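Local coordinates for Slr1257 protein (Synechocystis sp. PCC 6803 substr. Kazusa, PDB 1IIT), which forms the two-lobed ligand-binding core of a glutamate receptor channel, here holding L-serine, and in the full protein probably helps gate an ion channel, at residues G29-V34 with I70-V75; S74-R79 with D124-D129; F92-G97 with M160-A165. One frame throughout, in Å; residues are numbered along the deposited sequence.

Interaction 1 of 3, residues G29-V34 with I70-V75. With SER (serine), chain B.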
ATOM      1  N   GLY A  29     -12.216  -7.836  15.813  1.00 12.78           N
ATOM      2  CA  GLY A  29     -11.446  -8.189  14.628  1.00 11.31           C
ATOM      3  C   GLY A  29     -10.339  -7.195  14.316  1.00 12.38           C
ATOM      4  O   GLY A  29     -10.319  -6.089  14.860  1.00 10.46           O
ATOM      5  N   ILE A  30      -9.461  -7.567  13.384  1.00 11.35           N
ATOM      6  CA  ILE A  30      -8.324  -6.738  12.987  1.00 12.44           C
ATOM      7  C   ILE A  30      -8.692  -5.290  12.668  1.00 14.61           C
ATOM      8  O   ILE A  30      -8.051  -4.362  13.163  1.00 14.89           O
ATOM      9  CB  ILE A  30      -7.559  -7.340  11.778  1.00 10.09           C
ATOM     10  CG1 ILE A  30      -7.080  -8.760  12.104  1.00 10.18           C
ATOM     11  CG2 ILE A  30      -6.350  -6.463  11.445  1.00 11.16           C
ATOM     12  CD1 ILE A  30      -6.601  -9.562  10.896  1.00  7.52           C
ATOM     13  N   SER A  31      -9.719  -5.100  11.846  1.00 12.50           N
ATOM     14  CA  SER A  31     -10.145  -3.755  11.475  1.00 11.77           C
ATOM     15  C   SER A  31     -10.579  -2.931  12.686  1.00 14.00           C
ATOM     16  O   SER A  31     -10.299  -1.727  12.752  1.00 12.36           O
ATOM     17  CB  SER A  31     -11.269  -3.817  10.445  1.00  9.81           C
ATOM     18  OG  SER A  31     -10.790  -4.362   9.235  1.00 11.39           O
ATOM     19  N   LEU A  32     -11.271  -3.580  13.627  1.00 14.69           N
ATOM     20  CA  LEU A  32     -11.734  -2.916  14.852  1.00 12.75           C
ATOM     21  C   LEU A  32     -10.569  -2.604  15.792  1.00 13.61           C
ATOM     22  O   LEU A  32     -10.622  -1.629  16.531  1.00 14.79           O
ATOM     23  CB  LEU A  32     -12.805  -3.750  15.581  1.00 11.90           C
ATOM     24  CG  LEU A  32     -14.279  -3.642  15.144  1.00 13.27           C
ATOM     25  CD1 LEU A  32     -14.802  -2.229  15.381  1.00  8.78           C
ATOM     26  CD2 LEU A  32     -14.459  -4.036  13.690  1.00 10.12           C
ATOM     27  N   ASP A  33      -9.531  -3.437  15.779  1.00 12.26           N
ATOM     28  CA  ASP A  33      -8.354  -3.188  16.606  1.00 13.05           C
ATOM     29  C   ASP A  33      -7.631  -1.949  16.075  1.00 15.27           C
ATOM     30  O   ASP A  33      -7.158  -1.119  16.854  1.00 13.76           O
ATOM     31  CB  ASP A  33      -7.402  -4.385  16.583  1.00 15.44           C
ATOM     32  CG  ASP A  33      -7.887  -5.544  17.441  1.00 21.50           C
ATOM     33  OD1 ASP A  33      -8.803  -5.354  18.268  1.00 19.51           O
ATOM     34  OD2 ASP A  33      -7.326  -6.650  17.301  1.00 28.10           O
ATOM     35  N   VAL A  34      -7.556  -1.828  14.745  1.00 15.19           N
ATOM     36  CA  VAL A  34      -6.908  -0.679  14.109  1.00 11.57           C
ATOM     37  C   VAL A  34      -7.689   0.590  14.425  1.00 11.71           C
ATOM     38  O   VAL A  34      -7.121   1.571  14.914  1.00 11.12           O
ATOM     39  CB  VAL A  34      -6.818  -0.844  12.576  1.00 10.72           C
ATOM     40  CG1 VAL A  34      -6.378   0.465  11.925  1.00  7.07           C
ATOM     41  CG2 VAL A  34      -5.834  -1.952  12.225  1.00 10.25           C
ATOM     42  N   ILE A  70     -15.274   1.464   8.285  1.00 11.23           N
ATOM     43  CA  ILE A  70     -14.112   0.622   8.556  1.00 13.19           C
ATOM     44  C   ILE A  70     -14.357  -0.842   8.192  1.00 12.63           C
ATOM     45  O   ILE A  70     -15.502  -1.309   8.153  1.00 13.99           O
ATOM     46  CB  ILE A  70     -13.644   0.724  10.037  1.00 14.54           C
ATOM     47  CG1 ILE A  70     -14.659   0.069  10.982  1.00 11.76           C
ATOM     48  CG2 ILE A  70     -13.436   2.184  10.417  1.00 12.37           C
ATOM     49  CD1 ILE A  70     -14.174  -0.056  12.401  1.00 15.14           C
ATOM     50  N   GLY A  71     -13.269  -1.555   7.932  1.00 12.35           N
ATOM     51  CA  GLY A  71     -13.345  -2.959   7.572  1.00 12.84           C
ATOM     52  C   GLY A  71     -12.299  -3.292   6.521  1.00 16.11           C
ATOM     53  O   GLY A  71     -11.456  -2.436   6.207  1.00 13.49           O
ATOM     54  N   PRO A  72     -12.259  -4.546   6.028  1.00 12.12           N
ATOM     55  CA  PRO A  72     -11.299  -4.970   5.001  1.00 11.29           C
ATOM     56  C   PRO A  72     -11.814  -4.490   3.647  1.00 11.15           C
ATOM     57  O   PRO A  72     -12.220  -5.287   2.805  1.00 13.10           O
ATOM     58  CB  PRO A  72     -11.338  -6.492   5.110  1.00 11.36           C
ATOM     59  CG  PRO A  72     -12.755  -6.762   5.498  1.00 12.90           C
ATOM     60  CD  PRO A  72     -13.014  -5.701   6.547  1.00 14.42           C
ATOM     61  N   ILE A  73     -11.813  -3.170   3.468  1.00  9.91           N
ATOM     62  CA  ILE A  73     -12.301  -2.525   2.252  1.00  9.38           C
ATOM     63  C   ILE A  73     -11.186  -2.305   1.231  1.00 10.38           C
ATOM     64  O   ILE A  73     -10.266  -1.521   1.457  1.00  8.57           O
ATOM     65  CB  ILE A  73     -12.974  -1.176   2.604  1.00 10.62           C
ATOM     66  CG1 ILE A  73     -14.009  -1.404   3.714  1.00 12.07           C
ATOM     67  CG2 ILE A  73     -13.648  -0.576   1.377  1.00  7.08           C
ATOM     68  CD1 ILE A  73     -14.399  -0.160   4.449  1.00 13.62           C
ATOM     69  N   SER A  74     -11.259  -3.030   0.119  1.00  9.33           N
ATOM     70  CA  SER A  74     -10.263  -2.908  -0.937  1.00  8.10           C
ATOM     71  C   SER A  74     -10.335  -1.535  -1.590  1.00  8.12           C
ATOM     72  O   SER A  74     -11.425  -1.034  -1.882  1.00  7.42           O
ATOM     73  CB  SER A  74     -10.484  -3.970  -2.004  1.00  5.59           C
ATOM     74  OG  SER A  74     -10.384  -5.261  -1.448  1.00 10.43           O
ATOM     75  N   VAL A  75      -9.170  -0.919  -1.769  1.00  9.00           N
ATOM     76  CA  VAL A  75      -9.071   0.388  -2.415  1.00 10.33           C
ATOM     77  C   VAL A  75      -8.979   0.100  -3.905  1.00 10.64           C
ATOM     78  O   VAL A  75      -7.952  -0.380  -4.388  1.00 14.32           O
ATOM     79  CB  VAL A  75      -7.803   1.155  -1.989  1.00  9.49           C
ATOM     80  CG1 VAL A  75      -7.855   2.584  -2.522  1.00  8.62           C
ATOM     81  CG2 VAL A  75      -7.652   1.151  -0.466  1.00  9.78           C
TER
HETATM   82  N   SER B 999     -12.081  -6.844   0.523  1.00 16.98           N
HETATM   83  CA  SER B 999     -13.425  -7.107  -0.064  1.00 20.37           C
HETATM   84  C   SER B 999     -13.874  -5.909  -0.883  1.00 18.43           C
HETATM   85  O   SER B 999     -13.409  -4.798  -0.579  1.00 16.34           O
HETATM   86  CB  SER B 999     -14.439  -7.387   1.045  1.00 17.97           C
HETATM   87  OG  SER B 999     -14.043  -8.513   1.796  1.00 24.09           O
HETATM   88  OXT SER B 999     -14.683  -6.087  -1.807  1.00 18.86           O
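Ser-31, on the first turn of helix 30-41, sets its side chain against the backbone of Gly-71, where strand 68-74 turns a corner. Its CB lies 3.6 Å from Gly-71 CA. One atom further out, OG sits 3.3 Å from Gly-71 C and 3.7 Å from Pro-72 CD, close to the peptide link to the proline. With chi1 at -66°, OG stands anti to the carbonyl carbon, and there it is hydrogen-bonded to Tyr-91 OH, a hydroxyl that also binds Gly-71 O. Only glycine suits this corner: a CB would collide with the carbonyl O of the residue before, and would also press on Pro-72 CD.

One residue on, Leu-32 brings its branched end to Ile-70; CD1 meets Ile-70 CD1 at 3.7 Å, the two side chains crossing at about a right angle. Val-10 of strand 6-10 touches both.

Past Gly-71 the chain bends through an inverse gamma turn centred on Pro-72, closed by a weak bond from Ile-73 N to Gly-71 O. This bend delivers polar groups to the bound serine. The ligand N donates to Pro-72 O at 2.8 Å and to Ser-74 OG at 3.0 Å, a hydroxyl also hydrogen-bonded to Glu-188. Ser-74 N donates nearly straight to the ligand carboxylate. This is the first-lobe wall of a periplasmic-binding-protein fold, and Pro-72 and Ser-74 bind L-glutamate too. The helix therefore meets the strand through carbon and one tied hydroxyl, while beyond the bend carbonyl, amide and hydroxyl read both ammonium and carboxylate of an amino acid.

Interaction 2 of 3, residues S74-R79 with D124-D129. With SER (serine), chain B.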
ATOM      1  N   SER A  74     -11.259  -3.030   0.119  1.00  9.33           N
ATOM      2  CA  SER A  74     -10.263  -2.908  -0.937  1.00  8.10           C
ATOM      3  C   SER A  74     -10.335  -1.535  -1.590  1.00  8.12           C
ATOM      4  O   SER A  74     -11.425  -1.034  -1.882  1.00  7.42           O
ATOM      5  CB  SER A  74     -10.484  -3.970  -2.004  1.00  5.59           C
ATOM      6  OG  SER A  74     -10.384  -5.261  -1.448  1.00 10.43           O
ATOM      7  N   VAL A  75      -9.170  -0.919  -1.769  1.00  9.00           N
ATOM      8  CA  VAL A  75      -9.071   0.388  -2.415  1.00 10.33           C
ATOM      9  C   VAL A  75      -8.979   0.100  -3.905  1.00 10.64           C
ATOM     10  O   VAL A  75      -7.952  -0.380  -4.388  1.00 14.32           O
ATOM     11  CB  VAL A  75      -7.803   1.155  -1.989  1.00  9.49           C
ATOM     12  CG1 VAL A  75      -7.855   2.584  -2.522  1.00  8.62           C
ATOM     13  CG2 VAL A  75      -7.652   1.151  -0.466  1.00  9.78           C
ATOM     14  N   THR A  76     -10.075   0.356  -4.614  1.00 10.44           N
ATOM     15  CA  THR A  76     -10.164   0.120  -6.054  1.00 12.15           C
ATOM     16  C   THR A  76     -10.471   1.431  -6.785  1.00 13.96           C
ATOM     17  O   THR A  76     -11.038   2.355  -6.193  1.00 13.45           O
ATOM     18  CB  THR A  76     -11.296  -0.881  -6.391  1.00  9.00           C
ATOM     19  OG1 THR A  76     -12.568  -0.262  -6.154  1.00 10.88           O
ATOM     20  CG2 THR A  76     -11.182  -2.138  -5.536  1.00 10.06           C
ATOM     21  N   PRO A  77     -10.116   1.521  -8.080  1.00 14.33           N
ATOM     22  CA  PRO A  77     -10.355   2.722  -8.897  1.00 15.84           C
ATOM     23  C   PRO A  77     -11.837   3.124  -8.902  1.00 16.52           C
ATOM     24  O   PRO A  77     -12.173   4.294  -8.756  1.00 14.36           O
ATOM     25  CB  PRO A  77      -9.917   2.275 -10.293  1.00 13.02           C
ATOM     26  CG  PRO A  77      -8.873   1.245 -10.017  1.00 17.03           C
ATOM     27  CD  PRO A  77      -9.446   0.471  -8.868  1.00 15.61           C
ATOM     28  N   GLU A  78     -12.716   2.134  -9.047  1.00 13.74           N
ATOM     29  CA  GLU A  78     -14.146   2.388  -9.077  1.00 16.61           C
ATOM     30  C   GLU A  78     -14.652   2.998  -7.773  1.00 16.76           C
ATOM     31  O   GLU A  78     -15.505   3.884  -7.789  1.00 19.39           O
ATOM     32  CB  GLU A  78     -14.912   1.099  -9.411  1.00 17.34           C
ATOM     33  N   ARG A  79     -14.129   2.533  -6.645  1.00 13.81           N
ATOM     34  CA  ARG A  79     -14.558   3.067  -5.360  1.00 13.05           C
ATOM     35  C   ARG A  79     -13.959   4.435  -5.086  1.00 14.39           C
ATOM     36  O   ARG A  79     -14.624   5.307  -4.527  1.00 15.11           O
ATOM     37  CB  ARG A  79     -14.221   2.103  -4.226  1.00  9.70           C
ATOM     38  CG  ARG A  79     -15.053   0.842  -4.286  1.00 15.57           C
ATOM     39  CD  ARG A  79     -14.736  -0.108  -3.165  1.00 13.87           C
ATOM     40  NE  ARG A  79     -15.479  -1.355  -3.313  1.00 13.12           N
ATOM     41  CZ  ARG A  79     -15.109  -2.507  -2.764  1.00 15.95           C
ATOM     42  NH1 ARG A  79     -14.006  -2.561  -2.028  1.00  8.93           N
ATOM     43  NH2 ARG A  79     -15.833  -3.606  -2.959  1.00 13.27           N
ATOM     44  N   ASP A 124     -21.281  -7.714  -4.011  1.00 19.22           N
ATOM     45  CA  ASP A 124     -20.628  -6.458  -3.642  1.00 20.43           C
ATOM     46  C   ASP A 124     -19.198  -6.536  -3.098  1.00 19.17           C
ATOM     47  O   ASP A 124     -18.800  -5.739  -2.246  1.00 18.70           O
ATOM     48  CB  ASP A 124     -21.516  -5.659  -2.682  1.00 23.33           C
ATOM     49  CG  ASP A 124     -21.074  -4.206  -2.556  1.00 34.30           C
ATOM     50  OD1 ASP A 124     -20.812  -3.563  -3.598  1.00 38.52           O
ATOM     51  OD2 ASP A 124     -20.967  -3.712  -1.416  1.00 38.29           O
ATOM     52  N   THR A 125     -18.433  -7.510  -3.575  1.00 17.04           N
ATOM     53  CA  THR A 125     -17.037  -7.648  -3.171  1.00 14.28           C
ATOM     54  C   THR A 125     -16.243  -7.583  -4.466  1.00 14.42           C
ATOM     55  O   THR A 125     -16.801  -7.811  -5.546  1.00 13.28           O
ATOM     56  CB  THR A 125     -16.754  -8.989  -2.441  1.00 10.17           C
ATOM     57  OG1 THR A 125     -17.005 -10.080  -3.332  1.00 16.99           O
ATOM     58  CG2 THR A 125     -17.629  -9.127  -1.200  1.00 10.05           C
ATOM     59  N   THR A 126     -14.946  -7.300  -4.368  1.00 14.49           N
ATOM     60  CA  THR A 126     -14.106  -7.196  -5.557  1.00 14.37           C
ATOM     61  C   THR A 126     -14.018  -8.513  -6.336  1.00 16.14           C
ATOM     62  O   THR A 126     -13.768  -8.514  -7.541  1.00 13.55           O
ATOM     63  CB  THR A 126     -12.684  -6.698  -5.208  1.00 17.02           C
ATOM     64  OG1 THR A 126     -12.078  -7.590  -4.269  1.00 19.84           O
ATOM     65  CG2 THR A 126     -12.735  -5.295  -4.606  1.00  9.37           C
ATOM     66  N   ALA A 127     -14.255  -9.623  -5.641  1.00 16.70           N
ATOM     67  CA  ALA A 127     -14.219 -10.952  -6.252  1.00 18.48           C
ATOM     68  C   ALA A 127     -15.231 -11.101  -7.394  1.00 17.89           C
ATOM     69  O   ALA A 127     -15.004 -11.863  -8.334  1.00 17.65           O
ATOM     70  CB  ALA A 127     -14.463 -12.019  -5.195  1.00 16.55           C
ATOM     71  N   VAL A 128     -16.351 -10.389  -7.311  1.00 18.12           N
ATOM     72  CA  VAL A 128     -17.362 -10.464  -8.364  1.00 18.12           C
ATOM     73  C   VAL A 128     -16.743  -9.999  -9.681  1.00 19.23           C
ATOM     74  O   VAL A 128     -16.847 -10.684 -10.701  1.00 18.44           O
ATOM     75  CB  VAL A 128     -18.606  -9.596  -8.041  1.00 18.70           C
ATOM     76  CG1 VAL A 128     -19.637  -9.705  -9.165  1.00 20.94           C
ATOM     77  CG2 VAL A 128     -19.223 -10.032  -6.724  1.00 16.90           C
ATOM     78  N   ASP A 129     -16.050  -8.862  -9.626  1.00 19.04           N
ATOM     79  CA  ASP A 129     -15.395  -8.282 -10.798  1.00 19.32           C
ATOM     80  C   ASP A 129     -14.224  -9.119 -11.294  1.00 19.30           C
ATOM     81  O   ASP A 129     -14.037  -9.266 -12.499  1.00 19.86           O
ATOM     82  CB  ASP A 129     -14.925  -6.860 -10.496  1.00 21.07           C
ATOM     83  CG  ASP A 129     -16.051  -5.968 -10.008  1.00 29.38           C
ATOM     84  OD1 ASP A 129     -17.191  -6.124 -10.494  1.00 30.18           O
ATOM     85  OD2 ASP A 129     -15.802  -5.121  -9.126  1.00 35.68           O
TER
HETATM   86  N   SER B 999     -12.081  -6.844   0.523  1.00 16.98           N
HETATM   87  CA  SER B 999     -13.425  -7.107  -0.064  1.00 20.37           C
HETATM   88  C   SER B 999     -13.874  -5.909  -0.883  1.00 18.43           C
HETATM   89  O   SER B 999     -13.409  -4.798  -0.579  1.00 16.34           O
HETATM   90  CB  SER B 999     -14.439  -7.387   1.045  1.00 17.97           C
HETATM   91  OG  SER B 999     -14.043  -8.513   1.796  1.00 24.09           O
HETATM   92  OXT SER B 999     -14.683  -6.087  -1.807  1.00 18.86           O
HETATM   93  O   HOH W   1     -18.038  -3.652  -4.701  1.00 24.03           O
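Thr-76 and Thr-126 touch through their methyls, CG2 to CG2 at 3.6 Å, and Ser-74 CB packs on the same Thr-126 CG2; these are carbon-to-carbon contacts. The polar ones run through the bound serine. Arg-79, extended from CG to NE, meets the ligand carboxylate end-on with two nitrogens: NH1 donates to its O at 2.7 Å and NH2 to its OXT at 3.0 Å, both nearly straight (167° and 170°). Thr-126 N, at the start of helix 126-133, gives OXT a second bond of 2.8 Å. Such a carboxylate clamp of arginine from one lobe and helix-start amide from the other belongs to the two-lobed binding core of glutamate receptors and solute-binding proteins. Within 74-79, NH1 also donates to Ser-74 O at 3.0 Å, on a lone pair in the carbonyl plane, which helps fix the guanidinium's rotation, and Thr-76 OG1 caps the helix by accepting from Arg-79 N. A leucine here would probably leave both carboxylate oxygens without their guanidinium mate, and Ser-74 O and the water without that donor. This water accepts from Arg-79 NH2 at 2.8 Å and donates to Asp-124 OD1, whose OD2 is held by Ser-55 N.

Interaction 3 of 3, residues F92-G97 with M160-A165. With SER (serine), chain B.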
ATOM      1  N   PHE A  92      -3.377  -2.623   5.196  1.00 10.56           N
ATOM      2  CA  PHE A  92      -3.143  -4.057   5.009  1.00 11.91           C
ATOM      3  C   PHE A  92      -3.098  -4.381   3.526  1.00 12.51           C
ATOM      4  O   PHE A  92      -3.808  -3.779   2.728  1.00 14.31           O
ATOM      5  CB  PHE A  92      -4.267  -4.879   5.670  1.00  9.79           C
ATOM      6  CG  PHE A  92      -4.000  -6.373   5.713  1.00 10.99           C
ATOM      7  CD1 PHE A  92      -3.236  -6.928   6.736  1.00 12.76           C
ATOM      8  CD2 PHE A  92      -4.512  -7.220   4.731  1.00 11.92           C
ATOM      9  CE1 PHE A  92      -2.980  -8.314   6.779  1.00 13.86           C
ATOM     10  CE2 PHE A  92      -4.264  -8.602   4.761  1.00 11.00           C
ATOM     11  CZ  PHE A  92      -3.496  -9.147   5.788  1.00  8.70           C
ATOM     12  N   SER A  93      -2.241  -5.323   3.161  1.00 12.23           N
ATOM     13  CA  SER A  93      -2.118  -5.747   1.779  1.00 14.49           C
ATOM     14  C   SER A  93      -2.662  -7.170   1.736  1.00 15.45           C
ATOM     15  O   SER A  93      -2.066  -8.096   2.292  1.00 13.09           O
ATOM     16  CB  SER A  93      -0.660  -5.703   1.346  1.00 14.64           C
ATOM     17  OG  SER A  93      -0.535  -6.175   0.025  1.00 24.22           O
ATOM     18  N   SER A  94      -3.818  -7.330   1.107  1.00 14.93           N
ATOM     19  CA  SER A  94      -4.472  -8.624   1.037  1.00 16.54           C
ATOM     20  C   SER A  94      -4.466  -9.213  -0.356  1.00 18.12           C
ATOM     21  O   SER A  94      -4.244  -8.516  -1.329  1.00 24.29           O
ATOM     22  CB  SER A  94      -5.909  -8.480   1.526  1.00 15.02           C
ATOM     23  OG  SER A  94      -6.557  -9.730   1.653  1.00 15.14           O
ATOM     24  N   GLY A  95      -4.658 -10.520  -0.437  1.00 22.32           N
ATOM     25  CA  GLY A  95      -4.709 -11.175  -1.728  1.00 20.58           C
ATOM     26  C   GLY A  95      -6.103 -11.741  -1.887  1.00 20.10           C
ATOM     27  O   GLY A  95      -6.790 -11.961  -0.891  1.00 17.41           O
ATOM     28  N   ILE A  96      -6.571 -11.864  -3.122  1.00 19.90           N
ATOM     29  CA  ILE A  96      -7.882 -12.450  -3.379  1.00 18.02           C
ATOM     30  C   ILE A  96      -7.563 -13.890  -3.800  1.00 18.53           C
ATOM     31  O   ILE A  96      -6.717 -14.118  -4.665  1.00 17.37           O
ATOM     32  CB  ILE A  96      -8.641 -11.691  -4.497  1.00 20.12           C
ATOM     33  CG1 ILE A  96      -8.795 -10.212  -4.119  1.00 22.39           C
ATOM     34  CG2 ILE A  96      -9.996 -12.320  -4.751  1.00 19.04           C
ATOM     35  CD1 ILE A  96      -9.369  -9.963  -2.726  1.00 22.91           C
ATOM     36  N   GLY A  97      -8.168 -14.863  -3.128  1.00 16.29           N
ATOM     37  CA  GLY A  97      -7.875 -16.242  -3.460  1.00 16.61           C
ATOM     38  C   GLY A  97      -9.057 -17.110  -3.812  1.00 17.44           C
ATOM     39  O   GLY A  97     -10.148 -16.614  -4.110  1.00 14.77           O
ATOM     40  N   MET A 160     -14.450 -17.675  -4.655  1.00 16.42           N
ATOM     41  CA  MET A 160     -13.447 -16.616  -4.765  1.00 16.10           C
ATOM     42  C   MET A 160     -13.748 -15.559  -3.714  1.00 13.70           C
ATOM     43  O   MET A 160     -14.852 -15.020  -3.659  1.00 11.94           O
ATOM     44  CB  MET A 160     -13.456 -15.983  -6.153  1.00 14.79           C
ATOM     45  CG  MET A 160     -12.233 -15.128  -6.420  1.00 15.57           C
ATOM     46  SD  MET A 160     -12.319 -14.262  -7.991  1.00 21.61           S
ATOM     47  CE  MET A 160     -11.799 -15.537  -9.128  1.00 16.15           C
ATOM     48  N   PHE A 161     -12.760 -15.274  -2.876  1.00 16.36           N
ATOM     49  CA  PHE A 161     -12.922 -14.302  -1.799  1.00 13.96           C
ATOM     50  C   PHE A 161     -11.544 -13.956  -1.255  1.00 11.86           C
ATOM     51  O   PHE A 161     -10.553 -14.592  -1.614  1.00 14.67           O
ATOM     52  CB  PHE A 161     -13.786 -14.919  -0.694  1.00 11.77           C
ATOM     53  CG  PHE A 161     -14.379 -13.918   0.259  1.00 17.40           C
ATOM     54  CD1 PHE A 161     -15.557 -13.252  -0.058  1.00 15.26           C
ATOM     55  CD2 PHE A 161     -13.766 -13.645   1.480  1.00 13.62           C
ATOM     56  CE1 PHE A 161     -16.115 -12.331   0.824  1.00 15.36           C
ATOM     57  CE2 PHE A 161     -14.319 -12.725   2.364  1.00 14.29           C
ATOM     58  CZ  PHE A 161     -15.495 -12.068   2.034  1.00 12.87           C
ATOM     59  N   ASP A 162     -11.483 -12.928  -0.414  1.00 11.79           N
ATOM     60  CA  ASP A 162     -10.234 -12.488   0.212  1.00 13.29           C
ATOM     61  C   ASP A 162      -9.548 -13.675   0.890  1.00 11.19           C
ATOM     62  O   ASP A 162     -10.153 -14.361   1.706  1.00 11.82           O
ATOM     63  CB  ASP A 162     -10.514 -11.396   1.254  1.00 13.75           C
ATOM     64  CG  ASP A 162     -11.151 -10.156   0.650  1.00 19.72           C
ATOM     65  OD1 ASP A 162     -10.576  -9.060   0.804  1.00 20.48           O
ATOM     66  OD2 ASP A 162     -12.229 -10.274   0.022  1.00 22.35           O
ATOM     67  N   ARG A 163      -8.273 -13.867   0.574  1.00  9.86           N
ATOM     68  CA  ARG A 163      -7.486 -14.973   1.094  1.00 14.08           C
ATOM     69  C   ARG A 163      -7.430 -15.134   2.618  1.00 15.37           C
ATOM     70  O   ARG A 163      -7.554 -16.252   3.113  1.00 14.81           O
ATOM     71  CB  ARG A 163      -6.082 -14.945   0.485  1.00 17.34           C
ATOM     72  CG  ARG A 163      -5.403 -16.297   0.448  1.00 27.22           C
ATOM     73  CD  ARG A 163      -4.205 -16.305  -0.495  1.00 31.88           C
ATOM     74  NE  ARG A 163      -3.696 -17.663  -0.688  1.00 40.23           N
ATOM     75  CZ  ARG A 163      -2.958 -18.326   0.201  1.00 42.67           C
ATOM     76  NH1 ARG A 163      -2.628 -17.761   1.357  1.00 43.94           N
ATOM     77  NH2 ARG A 163      -2.564 -19.569  -0.056  1.00 45.04           N
ATOM     78  N   PRO A 164      -7.261 -14.029   3.385  1.00 14.40           N
ATOM     79  CA  PRO A 164      -7.210 -14.188   4.845  1.00 13.23           C
ATOM     80  C   PRO A 164      -8.511 -14.727   5.429  1.00 12.08           C
ATOM     81  O   PRO A 164      -8.481 -15.529   6.356  1.00 12.30           O
ATOM     82  CB  PRO A 164      -6.923 -12.770   5.343  1.00 11.88           C
ATOM     83  CG  PRO A 164      -6.171 -12.154   4.196  1.00 15.06           C
ATOM     84  CD  PRO A 164      -6.979 -12.632   3.010  1.00 13.03           C
ATOM     85  N   ALA A 165      -9.648 -14.291   4.888  1.00 11.19           N
ATOM     86  CA  ALA A 165     -10.948 -14.754   5.370  1.00 12.35           C
ATOM     87  C   ALA A 165     -11.161 -16.237   5.060  1.00 13.58           C
ATOM     88  O   ALA A 165     -11.772 -16.964   5.846  1.00 15.18           O
ATOM     89  CB  ALA A 165     -12.064 -13.927   4.763  1.00  9.37           C
TER
HETATM   90  N   SER B 999     -12.081  -6.844   0.523  1.00 16.98           N
HETATM   91  CA  SER B 999     -13.425  -7.107  -0.064  1.00 20.37           C
HETATM   92  C   SER B 999     -13.874  -5.909  -0.883  1.00 18.43           C
HETATM   93  O   SER B 999     -13.409  -4.798  -0.579  1.00 16.34           O
HETATM   94  CB  SER B 999     -14.439  -7.387   1.045  1.00 17.97           C
HETATM   95  OG  SER B 999     -14.043  -8.513   1.796  1.00 24.09           O
HETATM   96  OXT SER B 999     -14.683  -6.087  -1.807  1.00 18.86           O
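Gly-97 and Phe-161 form an antiparallel hydrogen-bonded pair: Gly-97 N donates to Phe-161 O at 2.8 Å, and Phe-161 N returns a longer bond of 3.2 Å to Gly-97 O. Beyond the non-hydrogen-bonded pair Ile-96 and Asp-162, Arg-163 N reaches Gly-95 O at 2.8 Å, so the backbone pairing runs on into the first residue of the helix.

Among the apolar contacts, Ile-96 and Met-160 cross at about a right angle, CG2 of the one 4.0 Å from CG of the other. Phe-92 and Pro-164 slide past each other in opposite directions, CE2 4.1 Å from CG. Ser-94 OG, hydrogen-bonded to Tyr-190 OH, lies 3.2 Å from Pro-164 CD.

The ligand is met by Asp-162. With CG anti to the carbonyl carbon (chi1 -61°), its carboxylate faces the bound serine; OD1 accepts from the ligand N at 2.7 Å and also binds Tyr-190 OH, while OD2 takes a weak bond from the ligand OG. Ile-96 runs alongside, pointing the same way, CD1 3.8 Å from Asp-162 CG. OD2 also sits above the centre of one Phe-161 ring face.

Strands 92-101 and 178-195 pair antiparallel as the lobe-linking strands of the periplasmic-binding-protein fold; Asp-162 ends strand 158-162 on the second lobe, where helix 163-172 sets off.

The three contacts surround one bound serine. Interactions 1 and 2 share Ser-74 and Val-75, so the chain that leaves the bend at Pro-72 leads on into helix 77-80 and Arg-79; their centres lie about 15 Å apart, and Ile-73 CG2 touches Arg-79 NH1 at 4.0 Å. Interaction 3, about 12 Å from interaction 2 between centres, touches its 124-129 half, on the same lobe: Ala-127 CB rests 3.4 Å from Met-160 O, and Thr-125 CG2 packs on Phe-161 CE1. Interactions 1 and 3 do not touch, yet Pro-72 O and Asp-162 OD1 both take the ligand ammonium. Arg-79 and Thr-126 N take the carboxylate, and the shared Ser-74 serves both.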